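Local structure of redox-sensing transcriptional repressor Rex (Thermoanaerobacter ethanolicus, 3WG9) at residues Asp134-Ile142 with Asp164-Lys172; Leu81-Ala92 with Gly109-Asp117. The protein represses transcription as a DNA-binding homodimer of the Rex family, and probably responds to the cellular balance of NADH and NAD(+). All coordinates share one frame; numbering follows the deposited sequence.

Contact 1 of 2, residues Asp134-Ile142 with Asp164-Lys172; sequences DVETVEDFI and DRLVRAGIK
The R165 guanidinium has V135 O over one face and two carboxylates, those of E139 and E136, at its edge. E139 OE2 lies in its plane and takes a bond from R165 NE at 2.8 Å. The E139 carboxylate itself is turned almost square to that plane, at 89°. E136 OE1 receives R165 NH1 at 2.8 Å, from above the E136 carboxylate plane; a weak bond joins R165 NH2 to E136 OE2. R165 reaches both acids because its chain bends at CG-CD (chi3 76°). The R168 guanidinium meets E139 side-on, with NE 2.7 Å from E139 OE1 and NH2 2.8 Å from E139 OE2. Thus E139 OE2 is gripped by two arginines, R168 on its syn side and R165 on its anti side. With an alanine in place of E139, R168 would probably lose its carboxylate mate in this contact and turn more freely, while R165 would be left with E136 alone.

The network ties the 3-10 segment 135-137 and helix 138-144 to helix 159-168. The two helices pack side by side on one face of the Rossmann-type sheet. The axes of 138-142 and 164-168 come within 9.2 Å and run at 34° to each other. E136 also binds zinc in a structure of this protein, although no zinc is bound to this chain.

Beneath the charges the contact is apolar. A169 CB sits against the E139 backbone, 3.7 Å from E139 O. I142 CD1 reaches L166 CD2 at 3.6 Å, the two side chains crossing at about a right angle. It also touches A169 CB and I171 CD1. V138 CG2 meets the same L166 methyl. G170 ends the helix in a Schellman motif, and I171 N bonds back to L166 O.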
loop_
_atom_site.group_PDB
_atom_site.type_symbol
_atom_site.label_atom_id
_atom_site.label_comp_id
_atom_site.label_asym_id
_atom_site.label_seq_id
_atom_site.Cartn_x
_atom_site.Cartn_y
_atom_site.Cartn_z
ATOM N N ASP B 134 -6.820 18.775 19.871
ATOM C CA ASP B 134 -7.340 17.688 20.714
ATOM C C ASP B 134 -8.400 16.902 19.936
ATOM O O ASP B 134 -9.351 17.475 19.424
ATOM C CB ASP B 134 -7.983 18.280 21.988
ATOM C CG ASP B 134 -8.497 17.238 22.982
ATOM O OD1 ASP B 134 -8.444 16.002 22.783
ATOM O OD2 ASP B 134 -8.971 17.699 24.049
ATOM N N VAL B 135 -8.159 15.602 19.823
ATOM C CA VAL B 135 -9.056 14.631 19.234
ATOM C C VAL B 135 -10.451 14.731 19.895
ATOM O O VAL B 135 -11.431 14.376 19.287
ATOM C CB VAL B 135 -8.449 13.208 19.317
ATOM C CG1 VAL B 135 -8.661 12.593 20.698
ATOM C CG2 VAL B 135 -9.090 12.257 18.220
ATOM N N GLU B 136 -10.569 15.210 21.139
ATOM C CA GLU B 136 -11.944 15.378 21.696
ATOM C C GLU B 136 -12.753 16.436 20.907
ATOM O O GLU B 136 -13.970 16.507 21.043
ATOM C CB GLU B 136 -11.938 15.727 23.207
ATOM C CG GLU B 136 -11.712 14.490 24.138
ATOM C CD GLU B 136 -12.667 13.306 23.889
ATOM O OE1 GLU B 136 -12.139 12.227 23.567
ATOM O OE2 GLU B 136 -13.910 13.433 23.979
ATOM N N THR B 137 -12.110 17.287 20.098
ATOM C CA THR B 137 -12.882 18.266 19.304
ATOM C C THR B 137 -13.182 17.790 17.875
ATOM O O THR B 137 -13.694 18.551 17.055
ATOM C CB THR B 137 -12.165 19.596 19.161
ATOM O OG1 THR B 137 -10.915 19.396 18.474
ATOM C CG2 THR B 137 -11.890 20.161 20.565
ATOM N N VAL B 138 -12.805 16.555 17.555
ATOM C CA VAL B 138 -12.809 16.207 16.130
ATOM C C VAL B 138 -14.240 16.134 15.547
ATOM O O VAL B 138 -14.460 16.427 14.379
ATOM C CB VAL B 138 -11.979 14.900 15.873
ATOM C CG1 VAL B 138 -12.757 13.660 16.453
ATOM C CG2 VAL B 138 -11.687 14.745 14.379
ATOM N N GLU B 139 -15.214 15.716 16.335
ATOM C CA GLU B 139 -16.552 15.556 15.777
ATOM C C GLU B 139 -17.131 16.894 15.338
ATOM O O GLU B 139 -17.698 17.035 14.258
ATOM C CB GLU B 139 -17.462 14.886 16.807
ATOM C CG GLU B 139 -17.104 13.418 16.953
ATOM C CD GLU B 139 -17.838 12.793 18.103
ATOM O OE1 GLU B 139 -19.087 12.756 18.050
ATOM O OE2 GLU B 139 -17.174 12.330 19.042
ATOM N N ASP B 140 -16.969 17.883 16.210
ATOM C CA ASP B 140 -17.388 19.227 15.864
ATOM C C ASP B 140 -16.627 19.733 14.618
ATOM O O ASP B 140 -17.201 20.321 13.716
ATOM C CB ASP B 140 -17.150 20.158 17.052
ATOM C CG ASP B 140 -17.588 21.595 16.744
ATOM O OD1 ASP B 140 -18.795 21.902 16.877
ATOM O OD2 ASP B 140 -16.712 22.406 16.350
ATOM N N PHE B 141 -15.335 19.440 14.560
ATOM C CA PHE B 141 -14.502 19.962 13.486
ATOM C C PHE B 141 -14.973 19.373 12.142
ATOM O O PHE B 141 -15.024 20.072 11.115
ATOM C CB PHE B 141 -13.039 19.583 13.743
ATOM C CG PHE B 141 -12.091 20.180 12.764
ATOM C CD1 PHE B 141 -11.473 21.402 13.038
ATOM C CD2 PHE B 141 -11.800 19.508 11.565
ATOM C CE1 PHE B 141 -10.578 21.960 12.128
ATOM C CE2 PHE B 141 -10.928 20.057 10.636
ATOM C CZ PHE B 141 -10.313 21.285 10.916
ATOM N N ILE B 142 -15.281 18.087 12.147
ATOM C CA ILE B 142 -15.700 17.385 10.905
ATOM C C ILE B 142 -16.917 18.051 10.288
ATOM O O ILE B 142 -16.975 18.260 9.078
ATOM C CB ILE B 142 -15.984 15.881 11.181
ATOM C CG1 ILE B 142 -14.629 15.116 11.325
ATOM C CG2 ILE B 142 -16.906 15.318 10.101
ATOM C CD1 ILE B 142 -14.838 13.726 12.016
ATOM N N ASP B 164 -15.536 4.986 15.169
ATOM C CA ASP B 164 -16.982 5.195 15.459
ATOM C C ASP B 164 -17.333 6.668 15.620
ATOM O O ASP B 164 -18.402 7.085 15.192
ATOM C CB ASP B 164 -17.400 4.467 16.751
ATOM C CG ASP B 164 -17.402 2.943 16.605
ATOM O OD1 ASP B 164 -17.395 2.433 15.462
ATOM O OD2 ASP B 164 -17.437 2.249 17.646
ATOM N N ARG B 165 -16.449 7.436 16.255
ATOM C CA ARG B 165 -16.649 8.858 16.449
ATOM C C ARG B 165 -16.669 9.549 15.098
ATOM O O ARG B 165 -17.472 10.477 14.886
ATOM C CB ARG B 165 -15.492 9.497 17.249
ATOM C CG ARG B 165 -15.348 8.960 18.673
ATOM C CD ARG B 165 -14.238 9.751 19.276
ATOM N NE ARG B 165 -14.696 11.089 19.614
ATOM C CZ ARG B 165 -14.069 11.816 20.505
ATOM N NH1 ARG B 165 -12.966 11.293 21.053
ATOM N NH2 ARG B 165 -14.540 13.006 20.858
ATOM N N LEU B 166 -15.711 9.197 14.222
ATOM C CA LEU B 166 -15.705 9.902 12.892
ATOM C C LEU B 166 -16.966 9.610 12.124
ATOM O O LEU B 166 -17.547 10.478 11.465
ATOM C CB LEU B 166 -14.506 9.498 11.997
ATOM C CG LEU B 166 -13.129 9.596 12.629
ATOM C CD1 LEU B 166 -12.047 9.172 11.621
ATOM C CD2 LEU B 166 -12.812 10.952 13.162
ATOM N N VAL B 167 -17.393 8.355 12.167
ATOM C CA VAL B 167 -18.648 7.950 11.524
ATOM C C VAL B 167 -19.882 8.704 12.070
ATOM O O VAL B 167 -20.680 9.267 11.302
ATOM C CB VAL B 167 -18.828 6.402 11.658
ATOM C CG1 VAL B 167 -20.235 5.965 11.319
ATOM C CG2 VAL B 167 -17.772 5.650 10.762
ATOM N N ARG B 168 -20.033 8.789 13.381
ATOM C CA ARG B 168 -21.248 9.467 13.870
ATOM C C ARG B 168 -21.178 10.975 13.592
ATOM O O ARG B 168 -22.222 11.624 13.517
ATOM C CB ARG B 168 -21.475 9.210 15.355
ATOM C CG ARG B 168 -20.521 9.910 16.260
ATOM C CD ARG B 168 -20.823 9.545 17.722
ATOM N NE ARG B 168 -19.846 10.196 18.575
ATOM C CZ ARG B 168 -19.532 9.768 19.798
ATOM N NH1 ARG B 168 -20.153 8.719 20.312
ATOM N NH2 ARG B 168 -18.660 10.428 20.536
ATOM N N ALA B 169 -19.966 11.526 13.363
ATOM C CA ALA B 169 -19.882 12.933 13.001
ATOM C C ALA B 169 -20.140 13.185 11.528
ATOM O O ALA B 169 -20.134 14.348 11.098
ATOM C CB ALA B 169 -18.557 13.569 13.440
ATOM N N GLY B 170 -20.391 12.113 10.764
ATOM C CA GLY B 170 -20.709 12.260 9.358
ATOM C C GLY B 170 -19.586 12.044 8.360
ATOM O O GLY B 170 -19.673 12.476 7.225
ATOM N N ILE B 171 -18.484 11.448 8.800
ATOM C CA ILE B 171 -17.356 11.223 7.861
ATOM C C ILE B 171 -17.804 10.351 6.693
ATOM O O ILE B 171 -18.666 9.474 6.837
ATOM C CB ILE B 171 -16.106 10.574 8.590
ATOM C CG1 ILE B 171 -14.814 10.926 7.836
ATOM C CG2 ILE B 171 -16.207 9.043 8.688
ATOM C CD1 ILE B 171 -14.319 12.241 8.232
ATOM N N LYS B 172 -17.234 10.562 5.508
ATOM C CA LYS B 172 -17.682 9.733 4.347
ATOM C C LYS B 172 -16.751 8.570 4.024
ATOM O O LYS B 172 -17.151 7.577 3.400
ATOM C CB LYS B 172 -17.833 10.571 3.067
ATOM C CG LYS B 172 -18.823 11.787 3.218
ATOM C CD LYS B 172 -18.885 12.528 1.845
ATOM C CE LYS B 172 -19.976 13.622 1.813
ATOM N NZ LYS B 172 -19.710 14.660 2.844
#

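Contact 2 of 2, residues Leu81-Ala92 with Gly109-Asp117; sequences LDKTYNTIIIGA and GFNLKGIFD
I89 and L112 meet at the apolar centre, where L112 CD1 lies 3.6 Å from I89 CG1 and the side chains cross at about a right angle. L112 CG is anti to the backbone N (chi1 -178°), which carries its methyls across to I89. On the other sheet face, I88 CG2 and I90 CD1 both touch the F116 side chain, and I89 O lies at the edge of its ring. Back on the I89 and L112 face, near the start of the strands, the Y85 and F110 side chains lie side by side. Their ring planes are 26° apart but slid so far that they barely overlap, with centroids 5.4 Å apart.

Seven backbone bonds, the first at Y85 N and the last at G91 N, join the parallel strands. Between the T87-L112 and I89-I115 pairs K113 is an extra residue, a beta bulge: its N binds T87 O at 2.7 Å, and G114 O accepts from I89 N. A water bound to T87 OG1 donates to F110 O. At the far end the polar edge begins. A92 N gives a straight bond of 2.9 Å to D117 OD1, on its anti side. D117 OD2 takes N119 N. G91 opens the glycine-rich turn of the Rossmann fold, probably part of the NAD(+) site; D117 binds NAD(H) in other structures of this protein.

The two strands start and finish a beta-alpha-beta unit through helix 94-102. Strand 149-152 flanks 85-90, and strand 132-134 flanks 110-117. Helix 138-144 covers I88 and F116, while L199 of the second subunit packs on F110.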
loop_
_atom_site.group_PDB
_atom_site.type_symbol
_atom_site.label_atom_id
_atom_site.label_comp_id
_atom_site.label_asym_id
_atom_site.label_seq_id
_atom_site.Cartn_x
_atom_site.Cartn_y
_atom_site.Cartn_z
ATOM N N LEU B 81 -9.963 12.590 -9.479
ATOM C CA LEU B 81 -8.803 13.443 -9.186
ATOM C C LEU B 81 -8.894 14.861 -9.769
ATOM O O LEU B 81 -8.021 15.669 -9.515
ATOM C CB LEU B 81 -7.471 12.760 -9.524
ATOM C CG LEU B 81 -7.310 11.382 -8.845
ATOM C CD1 LEU B 81 -6.039 10.748 -9.310
ATOM C CD2 LEU B 81 -7.207 11.568 -7.336
ATOM N N ASP B 82 -9.995 15.157 -10.458
ATOM C CA ASP B 82 -10.357 16.528 -10.841
ATOM C C ASP B 82 -11.096 17.259 -9.716
ATOM O O ASP B 82 -11.388 18.449 -9.851
ATOM C CB ASP B 82 -11.269 16.460 -12.071
ATOM C CG ASP B 82 -12.533 15.661 -11.784
ATOM O OD1 ASP B 82 -12.412 14.510 -11.284
ATOM O OD2 ASP B 82 -13.652 16.201 -11.961
ATOM N N LYS B 83 -11.447 16.556 -8.640
ATOM C CA LYS B 83 -12.139 17.160 -7.500
ATOM C C LYS B 83 -11.134 17.391 -6.366
ATOM O O LYS B 83 -9.999 16.942 -6.453
ATOM C CB LYS B 83 -13.260 16.249 -6.971
ATOM C CG LYS B 83 -14.240 15.714 -8.010
ATOM C CD LYS B 83 -15.110 16.822 -8.609
ATOM C CE LYS B 83 -16.571 16.386 -8.833
ATOM N NZ LYS B 83 -16.761 15.277 -9.829
ATOM N N THR B 84 -11.564 18.062 -5.300
ATOM C CA THR B 84 -10.760 18.185 -4.063
ATOM C C THR B 84 -11.528 17.535 -2.944
ATOM O O THR B 84 -12.762 17.527 -2.957
ATOM C CB THR B 84 -10.521 19.672 -3.615
ATOM O OG1 THR B 84 -11.783 20.338 -3.571
ATOM C CG2 THR B 84 -9.583 20.395 -4.576
ATOM N N TYR B 85 -10.788 17.065 -1.938
ATOM C CA TYR B 85 -11.355 16.313 -0.825
ATOM C C TYR B 85 -10.694 16.913 0.428
ATOM O O TYR B 85 -9.473 17.096 0.482
ATOM C CB TYR B 85 -10.987 14.798 -0.934
ATOM C CG TYR B 85 -11.489 14.187 -2.216
ATOM C CD1 TYR B 85 -12.812 13.750 -2.331
ATOM C CD2 TYR B 85 -10.675 14.154 -3.346
ATOM C CE1 TYR B 85 -13.314 13.278 -3.560
ATOM C CE2 TYR B 85 -11.160 13.691 -4.595
ATOM C CZ TYR B 85 -12.492 13.274 -4.684
ATOM O OH TYR B 85 -12.976 12.806 -5.895
ATOM N N ASN B 86 -11.512 17.225 1.413
ATOM C CA ASN B 86 -10.999 17.712 2.703
ATOM C C ASN B 86 -10.690 16.503 3.597
ATOM O O ASN B 86 -11.551 15.655 3.773
ATOM C CB ASN B 86 -12.068 18.565 3.349
ATOM C CG ASN B 86 -12.334 19.866 2.552
ATOM O OD1 ASN B 86 -11.479 20.295 1.768
ATOM N ND2 ASN B 86 -13.535 20.424 2.705
ATOM N N THR B 87 -9.470 16.463 4.122
ATOM C CA THR B 87 -8.974 15.390 4.948
ATOM C C THR B 87 -8.590 15.886 6.329
ATOM O O THR B 87 -8.231 17.058 6.528
ATOM C CB THR B 87 -7.748 14.719 4.276
ATOM O OG1 THR B 87 -6.636 15.633 4.277
ATOM C CG2 THR B 87 -8.128 14.310 2.824
ATOM N N ILE B 88 -8.613 14.981 7.282
ATOM C CA ILE B 88 -7.962 15.177 8.544
ATOM C C ILE B 88 -7.157 13.940 8.814
ATOM O O ILE B 88 -7.466 12.872 8.303
ATOM C CB ILE B 88 -8.965 15.371 9.704
ATOM C CG1 ILE B 88 -9.933 14.183 9.847
ATOM C CG2 ILE B 88 -9.775 16.650 9.488
ATOM C CD1 ILE B 88 -11.004 14.368 10.956
ATOM N N ILE B 89 -6.130 14.083 9.639
ATOM C CA ILE B 89 -5.355 12.918 10.093
ATOM C C ILE B 89 -5.548 12.816 11.566
ATOM O O ILE B 89 -5.424 13.844 12.288
ATOM C CB ILE B 89 -3.855 13.201 9.771
ATOM C CG1 ILE B 89 -3.692 13.118 8.257
ATOM C CG2 ILE B 89 -2.912 12.184 10.437
ATOM C CD1 ILE B 89 -2.264 13.437 7.745
ATOM N N ILE B 90 -5.800 11.593 12.037
ATOM C CA ILE B 90 -5.877 11.301 13.448
ATOM C C ILE B 90 -4.563 10.570 13.832
ATOM O O ILE B 90 -4.230 9.489 13.277
ATOM C CB ILE B 90 -7.041 10.383 13.824
ATOM C CG1 ILE B 90 -8.379 10.782 13.161
ATOM C CG2 ILE B 90 -7.138 10.283 15.393
ATOM C CD1 ILE B 90 -8.730 12.232 13.424
ATOM N N GLY B 91 -3.805 11.196 14.724
ATOM C CA GLY B 91 -2.473 10.650 15.155
ATOM C C GLY B 91 -1.376 11.605 14.701
ATOM O O GLY B 91 -1.206 11.816 13.495
ATOM N N ALA B 92 -0.687 12.256 15.639
ATOM C CA ALA B 92 0.375 13.182 15.280
ATOM C C ALA B 92 1.777 12.638 15.558
ATOM O O ALA B 92 2.703 13.405 15.494
ATOM C CB ALA B 92 0.226 14.548 15.988
ATOM N N GLY B 109 -5.241 17.717 -4.432
ATOM C CA GLY B 109 -6.527 17.033 -4.453
ATOM C C GLY B 109 -6.967 16.761 -3.045
ATOM O O GLY B 109 -8.139 16.893 -2.708
ATOM N N PHE B 110 -6.000 16.473 -2.196
ATOM C CA PHE B 110 -6.345 16.058 -0.868
ATOM C C PHE B 110 -5.940 17.122 0.141
ATOM O O PHE B 110 -4.784 17.226 0.580
ATOM C CB PHE B 110 -5.777 14.669 -0.586
ATOM C CG PHE B 110 -6.284 13.618 -1.554
ATOM C CD1 PHE B 110 -7.395 12.849 -1.237
ATOM C CD2 PHE B 110 -5.682 13.444 -2.784
ATOM C CE1 PHE B 110 -7.871 11.880 -2.105
ATOM C CE2 PHE B 110 -6.141 12.459 -3.662
ATOM C CZ PHE B 110 -7.226 11.690 -3.334
ATOM N N ASN B 111 -6.921 17.919 0.512
ATOM C CA ASN B 111 -6.600 19.105 1.268
ATOM C C ASN B 111 -6.647 18.872 2.765
ATOM O O ASN B 111 -7.730 18.789 3.337
ATOM C CB ASN B 111 -7.528 20.234 0.823
ATOM C CG ASN B 111 -7.233 20.699 -0.614
ATOM O OD1 ASN B 111 -8.137 21.077 -1.354
ATOM N ND2 ASN B 111 -5.968 20.637 -1.013
ATOM N N LEU B 112 -5.486 18.757 3.397
ATOM C CA LEU B 112 -5.440 18.451 4.816
ATOM C C LEU B 112 -5.903 19.643 5.674
ATOM O O LEU B 112 -5.238 20.668 5.645
ATOM C CB LEU B 112 -4.009 18.080 5.246
ATOM C CG LEU B 112 -3.855 17.682 6.724
ATOM C CD1 LEU B 112 -4.591 16.366 7.051
ATOM C CD2 LEU B 112 -2.370 17.486 7.068
ATOM N N LYS B 113 -6.964 19.476 6.476
ATOM C CA LYS B 113 -7.563 20.572 7.271
ATOM C C LYS B 113 -7.191 20.584 8.732
ATOM O O LYS B 113 -7.400 21.579 9.406
ATOM C CB LYS B 113 -9.087 20.545 7.168
ATOM C CG LYS B 113 -9.582 20.680 5.791
ATOM C CD LYS B 113 -9.093 21.973 5.168
ATOM C CE LYS B 113 -9.332 21.909 3.691
ATOM N NZ LYS B 113 -9.307 23.240 3.025
ATOM N N GLY B 114 -6.680 19.474 9.262
ATOM C CA GLY B 114 -6.398 19.403 10.685
ATOM C C GLY B 114 -5.772 18.063 11.008
ATOM O O GLY B 114 -5.953 17.084 10.255
ATOM N N ILE B 115 -5.021 18.054 12.104
ATOM C CA ILE B 115 -4.411 16.881 12.668
ATOM C C ILE B 115 -4.846 16.785 14.121
ATOM O O ILE B 115 -4.940 17.795 14.823
ATOM C CB ILE B 115 -2.847 16.959 12.571
ATOM C CG1 ILE B 115 -2.352 17.022 11.133
ATOM C CG2 ILE B 115 -2.125 15.859 13.382
ATOM C CD1 ILE B 115 -0.821 17.287 11.134
ATOM N N PHE B 116 -5.153 15.588 14.568
ATOM C CA PHE B 116 -5.743 15.356 15.879
ATOM C C PHE B 116 -4.909 14.356 16.669
ATOM O O PHE B 116 -4.351 13.376 16.124
ATOM C CB PHE B 116 -7.193 14.902 15.713
ATOM C CG PHE B 116 -8.051 15.971 15.084
ATOM C CD1 PHE B 116 -8.776 16.865 15.893
ATOM C CD2 PHE B 116 -8.027 16.172 13.701
ATOM C CE1 PHE B 116 -9.501 17.914 15.340
ATOM C CE2 PHE B 116 -8.734 17.187 13.136
ATOM C CZ PHE B 116 -9.498 18.074 13.963
ATOM N N ASP B 117 -4.823 14.624 17.971
ATOM C CA ASP B 117 -4.058 13.751 18.845
ATOM C C ASP B 117 -4.580 13.796 20.283
ATOM O O ASP B 117 -5.367 14.696 20.657
ATOM C CB ASP B 117 -2.564 14.104 18.763
ATOM C CG ASP B 117 -1.678 12.987 19.286
ATOM O OD1 ASP B 117 -1.281 12.100 18.486
ATOM O OD2 ASP B 117 -1.421 13.025 20.526
HETATM O O HOH W 1 -4.338 15.177 2.944
#

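Contact 2 is the buried one: two adjacent inner strands of the sheet, joined by backbone bonds and apolar side chains. Contact 1 lies further out, between two helices layered on that sheet. It is partly buried, with a charged outer side and an apolar inner side. The two contacts share no segment but touch directly, their centres about 13 Å apart. V138 CG2 meets I88 CD1 at 3.5 Å, the F141 and F116 rings pack edge-to-face, and V135 N probably bonds to D117 O. At its C-terminal strand ends contact 2 meets the nucleotide site through A92 N and D117; contact 1 makes salt bridges between the 135-139 region and helix 159-168.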